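Periplasmic His/Glu/Gln/Arg/opine family-binding protein (PDB 3I6V) probably serves as the periplasmic solute-binding component of an amino-acid ABC transporter, holding a bound lysine in its ligand pocket. Local coordinates at residues 189-192 with 193-197; 57-61 with 62-66; 211-215 with 216-220. All blocks are in the same frame, centred on the assembly; numbering follows the deposited sequence. Where two conformers were deposited one is given.

Interaction 1 (189-192 with 193-197); sequences GELR and GKFDA
Leu191 stands against the phenyl ring of Phe195, its CD1 3.6 Å from Phe195 CE1 and its CG close behind, while the backbone oxygen Leu191 O comes 3.3 Å from Phe195 CD1 at a slant to the ring. Leucine and ring lie side by side and point the same way. At the edge of the other flat group, the Arg192 guanidinium, and in its plane, sits a water: Arg192 NH1 donates to it at 2.9 Å, and the water in turn donates to Asp196 OD1. The charged groups themselves stay apart, with Arg192 NH1 4.3 Å from Asp196 OD1 and their planes 80° apart, so the water bridges a gap too wide for a salt bridge. Asp196 OD2 is taken by the backbone N of Gln86. These are i to i+4 pairs at the start of helix 189-204, whose backbone ladder includes Phe195 N to Leu191 O at 3.0 Å. CG of Phe195 stands anti to the carbonyl carbon, beside the backbone N (chi1 -78°), which puts the buried ring beside Leu191 and against Met9, Met182 and Thr85 from three strands of the domain. Were the ring cut back to an alanine, a gap would probably open between the helix and the strands, and Leu191 CD1 would lose its aromatic neighbour. On the outer side, Lys194 runs extended, its CB 3.5 Å from Leu191 O.

Interaction 2 (57-61 with 62-66); sequences IPNLV and SGNYD
Tyr65 folds back beneath the last turn of helix 56-61, one face of its ring turned to Asn59 O, which lies 4.0 Å above the ring plane and offset toward the rim. With CG set between the backbone N and the carbonyl carbon (chi1 35°), the ring reaches back under the turn: its OH comes 3.2 Å from Asn59 CB, and CE2 packs 3.8 Å from Leu60 CB. The hydroxyl makes its hydrogen bond to Ile56 O, tying the ring to the helix start. The side chains of Asn59 and Asn64 cross at a slant, their amide planes only 26° apart, with Asn64 ND2 3.7 Å from Asn59 CG; Asn59 ND2 bonds instead to Asn51 OD1. On another side of the turn, Ser62 N bonds to Pro58 O at 2.9 Å. Leu60 CD1 rests on the backbone carbonyl of Asp66, 3.5 Å from its C; the Asp66 carboxylate, further off, pairs with Arg8 and Arg185. Gly63, at positive phi (89°), turns the chain: Gly63 N bonds to Leu60 O at 3.0 Å from well above the carbonyl plane, and Asn64 N returns to Asn59 O at 2.9 Å, in line with its C=O bond, completing the Schellman motif that ends this helix.

Interaction 3 (211-215 with 216-220); sequences MIKKW and FGEDA
The contact forms the C-terminal end of helix 207-216, where the last turn gives way to the loop that follows. Two backbone bonds finish the helix: Phe216 N to Ile212 O at 2.7 Å, approaching almost straight on to the carbonyl oxygen, and Gly217 N to Lys213 O at 2.8 Å. Gly217 then takes positive phi (108°), where a side chain would be jammed against the carbonyl oxygen of Phe216. The departing chain still leans on the helix, for Lys213 CA makes a CA-H...O contact with Gly217 O at 3.4 Å.

Ile212 is the apolar hub of the contact. Its CG2 branch, anti to the backbone N, touches Phe216 CD1 at 4.0 Å and Ala220 CB at 3.8 Å, joining the last helical turn to the loop beyond it. The phenyl ring of Phe216 crosses the isoleucine at a slant and presents its edge to Ile212 O, which lies near the ring plane, 3.4 Å from CD1. Beyond the two segments, Phe216 meets Phe30 edge to face and also touches the ring of Tyr18, while Ile212 packs on Phe30 and Pro90.

On the solvent side, Glu218 bends back at chi2 (-50°) and crosses the stem of Lys213 at about a right angle. Its carboxylate lies over methylene groups, OE2 4.0 Å from Lys213 CB; the lysine NZ remains 5.7 Å from Glu218 OE1, so any attraction between the charges is probably modest. Trp215 points to another side, its NE1 bonded to Glu33, which also forms a salt bridge with Lys214. The arrangement is that of a helix C-terminus ended by a glycine of positive phi, which here opens a type I beta turn running from Gly217 to Ala220.

How the interactions relate
All three are local contacts along or at the end of a helix. Interaction 1 lies within the first turns of helix 189-204, whereas interactions 2 and 3 mark the ends of helices 56-61 and 207-216, each with a glycine at positive phi. Interactions 1 and 3 are surface contacts with one buried residue among those that touch; interaction 2 is partly buried. Interactions 1 and 2 touch through Leu191 and Asp66, their centres about 17 Å apart, and both pack against strand 7-11. Interaction 3 lies about 30 Å from interaction 2, centre to centre, across the chain's centre. A water bridge marks the first, Schellman backbone bonds and the Tyr65 ring under the last turn the second, apolar packing the third.

Interaction 1 (189-192 with 193-197)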
# COMPACT_ATOMS: atom_id res chain seq x y z
N GLY A 189 -16.76 -12.98 -7.61
CA GLY A 189 -16.17 -12.89 -8.95
C GLY A 189 -16.81 -11.87 -9.88
O GLY A 189 -16.13 -11.28 -10.71
N GLU A 190 -18.11 -11.68 -9.76
CA GLU A 190 -18.81 -10.76 -10.64
C GLU A 190 -18.39 -9.31 -10.33
O GLU A 190 -18.02 -8.58 -11.24
CB GLU A 190 -20.30 -10.93 -10.47
CG GLU A 190 -21.10 -10.01 -11.37
CD GLU A 190 -22.52 -10.54 -11.52
OE1 GLU A 190 -22.68 -11.76 -11.87
OE2 GLU A 190 -23.43 -9.73 -11.25
N LEU A 191 -18.41 -8.92 -9.06
CA LEU A 191 -17.87 -7.59 -8.67
C LEU A 191 -16.41 -7.38 -9.07
O LEU A 191 -16.01 -6.30 -9.54
CB LEU A 191 -18.06 -7.37 -7.18
CG LEU A 191 -17.70 -5.97 -6.63
CD1 LEU A 191 -18.51 -4.88 -7.34
CD2 LEU A 191 -17.99 -5.95 -5.13
N ARG A 192 -15.59 -8.43 -8.90
CA ARG A 192 -14.17 -8.36 -9.23
C ARG A 192 -14.03 -8.13 -10.73
O ARG A 192 -13.17 -7.34 -11.15
CB ARG A 192 -13.43 -9.64 -8.79
CG ARG A 192 -11.94 -9.74 -9.24
CD ARG A 192 -11.19 -10.87 -8.46
NE ARG A 192 -11.87 -12.17 -8.65
CZ ARG A 192 -11.75 -12.92 -9.75
NH1 ARG A 192 -11.01 -12.51 -10.76
NH2 ARG A 192 -12.41 -14.08 -9.84
N GLY A 193 -14.86 -8.81 -11.52
CA GLY A 193 -14.87 -8.63 -12.97
C GLY A 193 -15.22 -7.19 -13.39
O GLY A 193 -14.61 -6.66 -14.29
N LYS A 194 -16.19 -6.56 -12.71
CA LYS A 194 -16.53 -5.13 -12.95
C LYS A 194 -15.35 -4.21 -12.68
O LYS A 194 -15.00 -3.33 -13.49
CB LYS A 194 -17.74 -4.70 -12.11
CG LYS A 194 -19.07 -5.18 -12.68
CD LYS A 194 -20.18 -5.11 -11.62
CE LYS A 194 -21.50 -5.59 -12.23
NZ LYS A 194 -22.63 -5.20 -11.38
N PHE A 195 -14.66 -4.46 -11.56
CA PHE A 195 -13.49 -3.68 -11.28
C PHE A 195 -12.39 -3.93 -12.26
O PHE A 195 -11.70 -2.99 -12.64
CB PHE A 195 -13.02 -3.84 -9.84
CG PHE A 195 -13.84 -3.04 -8.89
CD1 PHE A 195 -14.70 -3.67 -8.01
CD2 PHE A 195 -13.78 -1.64 -8.92
CE1 PHE A 195 -15.49 -2.91 -7.12
CE2 PHE A 195 -14.54 -0.88 -8.05
CZ PHE A 195 -15.40 -1.51 -7.14
N ASP A 196 -12.21 -5.19 -12.66
CA ASP A 196 -11.17 -5.49 -13.65
C ASP A 196 -11.42 -4.78 -14.99
O ASP A 196 -10.49 -4.24 -15.59
CB ASP A 196 -11.00 -7.01 -13.84
CG ASP A 196 -9.84 -7.59 -13.00
OD1 ASP A 196 -9.98 -8.73 -12.51
OD2 ASP A 196 -8.81 -6.90 -12.84
N ALA A 197 -12.67 -4.82 -15.44
CA ALA A 197 -13.05 -4.16 -16.68
C ALA A 197 -12.83 -2.64 -16.54
O ALA A 197 -12.33 -2.02 -17.46
CB ALA A 197 -14.50 -4.49 -17.06
O HOH W 1 -8.89 -10.67 -11.30

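Interaction 2 (57-61 with 62-66)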
# COMPACT_ATOMS: atom_id res chain seq x y z
N ILE A 57 -7.96 -7.82 6.03
CA ILE A 57 -8.35 -9.02 5.32
C ILE A 57 -9.49 -9.76 6.05
O ILE A 57 -10.52 -10.02 5.44
CB ILE A 57 -7.16 -9.93 4.94
CG1 ILE A 57 -6.33 -9.27 3.82
CG2 ILE A 57 -7.67 -11.32 4.47
CD1 ILE A 57 -5.11 -10.15 3.33
N PRO A 58 -9.32 -10.11 7.35
CA PRO A 58 -10.45 -10.83 8.02
C PRO A 58 -11.76 -10.05 7.99
O PRO A 58 -12.82 -10.64 7.81
CB PRO A 58 -9.98 -11.00 9.48
CG PRO A 58 -8.53 -10.70 9.51
CD PRO A 58 -8.09 -10.12 8.16
N ASN A 59 -11.69 -8.72 8.11
CA ASN A 59 -12.92 -7.91 8.07
C ASN A 59 -13.58 -7.79 6.68
O ASN A 59 -14.79 -7.56 6.61
CB ASN A 59 -12.70 -6.55 8.76
CG ASN A 59 -12.50 -6.71 10.28
OD1 ASN A 59 -12.65 -7.81 10.82
ND2 ASN A 59 -12.17 -5.62 10.96
N LEU A 60 -12.80 -7.94 5.60
CA LEU A 60 -13.38 -8.13 4.27
C LEU A 60 -14.09 -9.47 4.23
O LEU A 60 -15.24 -9.57 3.78
CB LEU A 60 -12.28 -8.13 3.17
CG LEU A 60 -12.70 -8.68 1.79
CD1 LEU A 60 -13.64 -7.70 1.10
CD2 LEU A 60 -11.48 -8.90 0.87
N VAL A 61 -13.40 -10.52 4.69
CA VAL A 61 -13.97 -11.88 4.66
C VAL A 61 -15.29 -11.97 5.47
O VAL A 61 -16.21 -12.64 5.04
CB VAL A 61 -12.91 -12.95 5.12
CG1 VAL A 61 -13.54 -14.35 5.30
CG2 VAL A 61 -11.75 -13.01 4.09
N SER A 62 -15.39 -11.24 6.59
CA SER A 62 -16.58 -11.28 7.46
C SER A 62 -17.70 -10.38 6.95
O SER A 62 -18.79 -10.34 7.54
CB SER A 62 -16.22 -10.89 8.90
OG SER A 62 -15.15 -11.68 9.39
N GLY A 63 -17.43 -9.63 5.87
CA GLY A 63 -18.47 -8.84 5.25
C GLY A 63 -18.65 -7.42 5.77
O GLY A 63 -19.67 -6.82 5.49
N ASN A 64 -17.65 -6.87 6.49
CA ASN A 64 -17.70 -5.46 6.92
C ASN A 64 -17.66 -4.45 5.78
O ASN A 64 -18.12 -3.30 5.93
CB ASN A 64 -16.58 -5.12 7.90
CG ASN A 64 -16.69 -5.86 9.22
OD1 ASN A 64 -17.40 -6.86 9.34
ND2 ASN A 64 -15.94 -5.39 10.22
N TYR A 65 -17.06 -4.85 4.65
CA TYR A 65 -17.01 -4.03 3.45
C TYR A 65 -16.76 -5.01 2.30
O TYR A 65 -16.68 -6.23 2.55
CB TYR A 65 -15.91 -2.94 3.51
CG TYR A 65 -14.69 -3.40 4.25
CD1 TYR A 65 -14.60 -3.25 5.64
CD2 TYR A 65 -13.63 -4.05 3.59
CE1 TYR A 65 -13.50 -3.71 6.36
CE2 TYR A 65 -12.49 -4.51 4.31
CZ TYR A 65 -12.45 -4.34 5.68
OH TYR A 65 -11.38 -4.78 6.43
N ASP A 66 -16.64 -4.50 1.08
CA ASP A 66 -16.65 -5.38 -0.09
C ASP A 66 -15.36 -5.42 -0.89
O ASP A 66 -15.21 -6.32 -1.73
CB ASP A 66 -17.82 -5.01 -1.01
CG ASP A 66 -19.15 -4.99 -0.27
OD1 ASP A 66 -19.48 -6.00 0.40
OD2 ASP A 66 -19.82 -3.94 -0.29

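Interaction 3 (211-215 with 216-220)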
# COMPACT_ATOMS: atom_id res chain seq x y z
N MET A 211 -3.12 9.60 -13.42
CA MET A 211 -3.39 9.54 -11.97
C MET A 211 -2.14 9.10 -11.21
O MET A 211 -1.80 9.69 -10.20
CB MET A 211 -4.62 8.68 -11.67
CG MET A 211 -5.21 8.82 -10.26
SD MET A 211 -6.74 7.96 -9.99
CE MET A 211 -7.81 8.64 -11.27
N ILE A 212 -1.41 8.11 -11.74
CA ILE A 212 -0.22 7.66 -11.08
C ILE A 212 0.85 8.77 -10.99
O ILE A 212 1.43 8.99 -9.92
CB ILE A 212 0.38 6.42 -11.74
CG1 ILE A 212 -0.54 5.19 -11.55
CG2 ILE A 212 1.75 6.16 -11.14
CD1 ILE A 212 -0.07 3.92 -12.31
N LYS A 213 1.11 9.44 -12.11
CA LYS A 213 2.10 10.53 -12.13
C LYS A 213 1.65 11.69 -11.23
O LYS A 213 2.44 12.21 -10.46
CB LYS A 213 2.39 11.00 -13.58
CG LYS A 213 3.24 10.02 -14.39
CD LYS A 213 3.24 10.36 -15.89
CE LYS A 213 4.02 9.30 -16.69
NZ LYS A 213 3.32 8.99 -18.01
N LYS A 214 0.36 12.05 -11.28
CA LYS A 214 -0.19 13.09 -10.39
C LYS A 214 0.20 12.82 -8.92
O LYS A 214 0.75 13.71 -8.22
CB LYS A 214 -1.72 13.19 -10.56
CG LYS A 214 -2.37 14.24 -9.67
CD LYS A 214 -3.91 14.14 -9.75
CE LYS A 214 -4.57 15.04 -8.68
NZ LYS A 214 -6.05 14.88 -8.73
N TRP A 215 -0.04 11.59 -8.45
CA TRP A 215 0.19 11.27 -7.03
C TRP A 215 1.61 10.79 -6.68
O TRP A 215 2.06 11.02 -5.57
CB TRP A 215 -0.85 10.28 -6.54
CG TRP A 215 -2.22 10.87 -6.42
CD1 TRP A 215 -3.19 10.89 -7.38
CD2 TRP A 215 -2.77 11.52 -5.28
NE1 TRP A 215 -4.32 11.51 -6.90
CE2 TRP A 215 -4.08 11.91 -5.61
CE3 TRP A 215 -2.27 11.82 -3.99
CZ2 TRP A 215 -4.92 12.59 -4.71
CZ3 TRP A 215 -3.10 12.49 -3.10
CH2 TRP A 215 -4.41 12.87 -3.46
N PHE A 216 2.29 10.12 -7.60
CA PHE A 216 3.58 9.50 -7.31
C PHE A 216 4.78 10.18 -7.99
O PHE A 216 5.93 9.84 -7.71
CB PHE A 216 3.55 7.97 -7.61
CG PHE A 216 2.58 7.22 -6.74
CD1 PHE A 216 1.32 6.90 -7.23
CD2 PHE A 216 2.91 6.87 -5.43
CE1 PHE A 216 0.37 6.22 -6.43
CE2 PHE A 216 1.98 6.21 -4.60
CZ PHE A 216 0.70 5.89 -5.10
N GLY A 217 4.51 11.15 -8.87
CA GLY A 217 5.58 11.94 -9.48
C GLY A 217 5.80 11.61 -10.95
O GLY A 217 5.46 10.51 -11.40
N GLU A 218 6.42 12.54 -11.68
CA GLU A 218 6.66 12.37 -13.12
C GLU A 218 7.50 11.13 -13.48
O GLU A 218 7.37 10.58 -14.58
CB GLU A 218 7.32 13.63 -13.73
CG GLU A 218 6.35 14.81 -13.88
CD GLU A 218 5.05 14.42 -14.59
OE1 GLU A 218 5.12 13.88 -15.72
OE2 GLU A 218 3.96 14.64 -14.00
N ASP A 219 8.33 10.69 -12.55
CA ASP A 219 9.20 9.55 -12.79
C ASP A 219 8.64 8.20 -12.33
O ASP A 219 9.31 7.17 -12.48
CB ASP A 219 10.58 9.79 -12.18
CG ASP A 219 11.44 10.73 -13.02
OD1 ASP A 219 11.35 10.67 -14.29
OD2 ASP A 219 12.20 11.54 -12.43
N ALA A 220 7.42 8.21 -11.80
CA ALA A 220 6.75 6.97 -11.35
C ALA A 220 6.61 5.94 -12.48
O ALA A 220 6.39 6.28 -13.65
CB ALA A 220 5.38 7.29 -10.75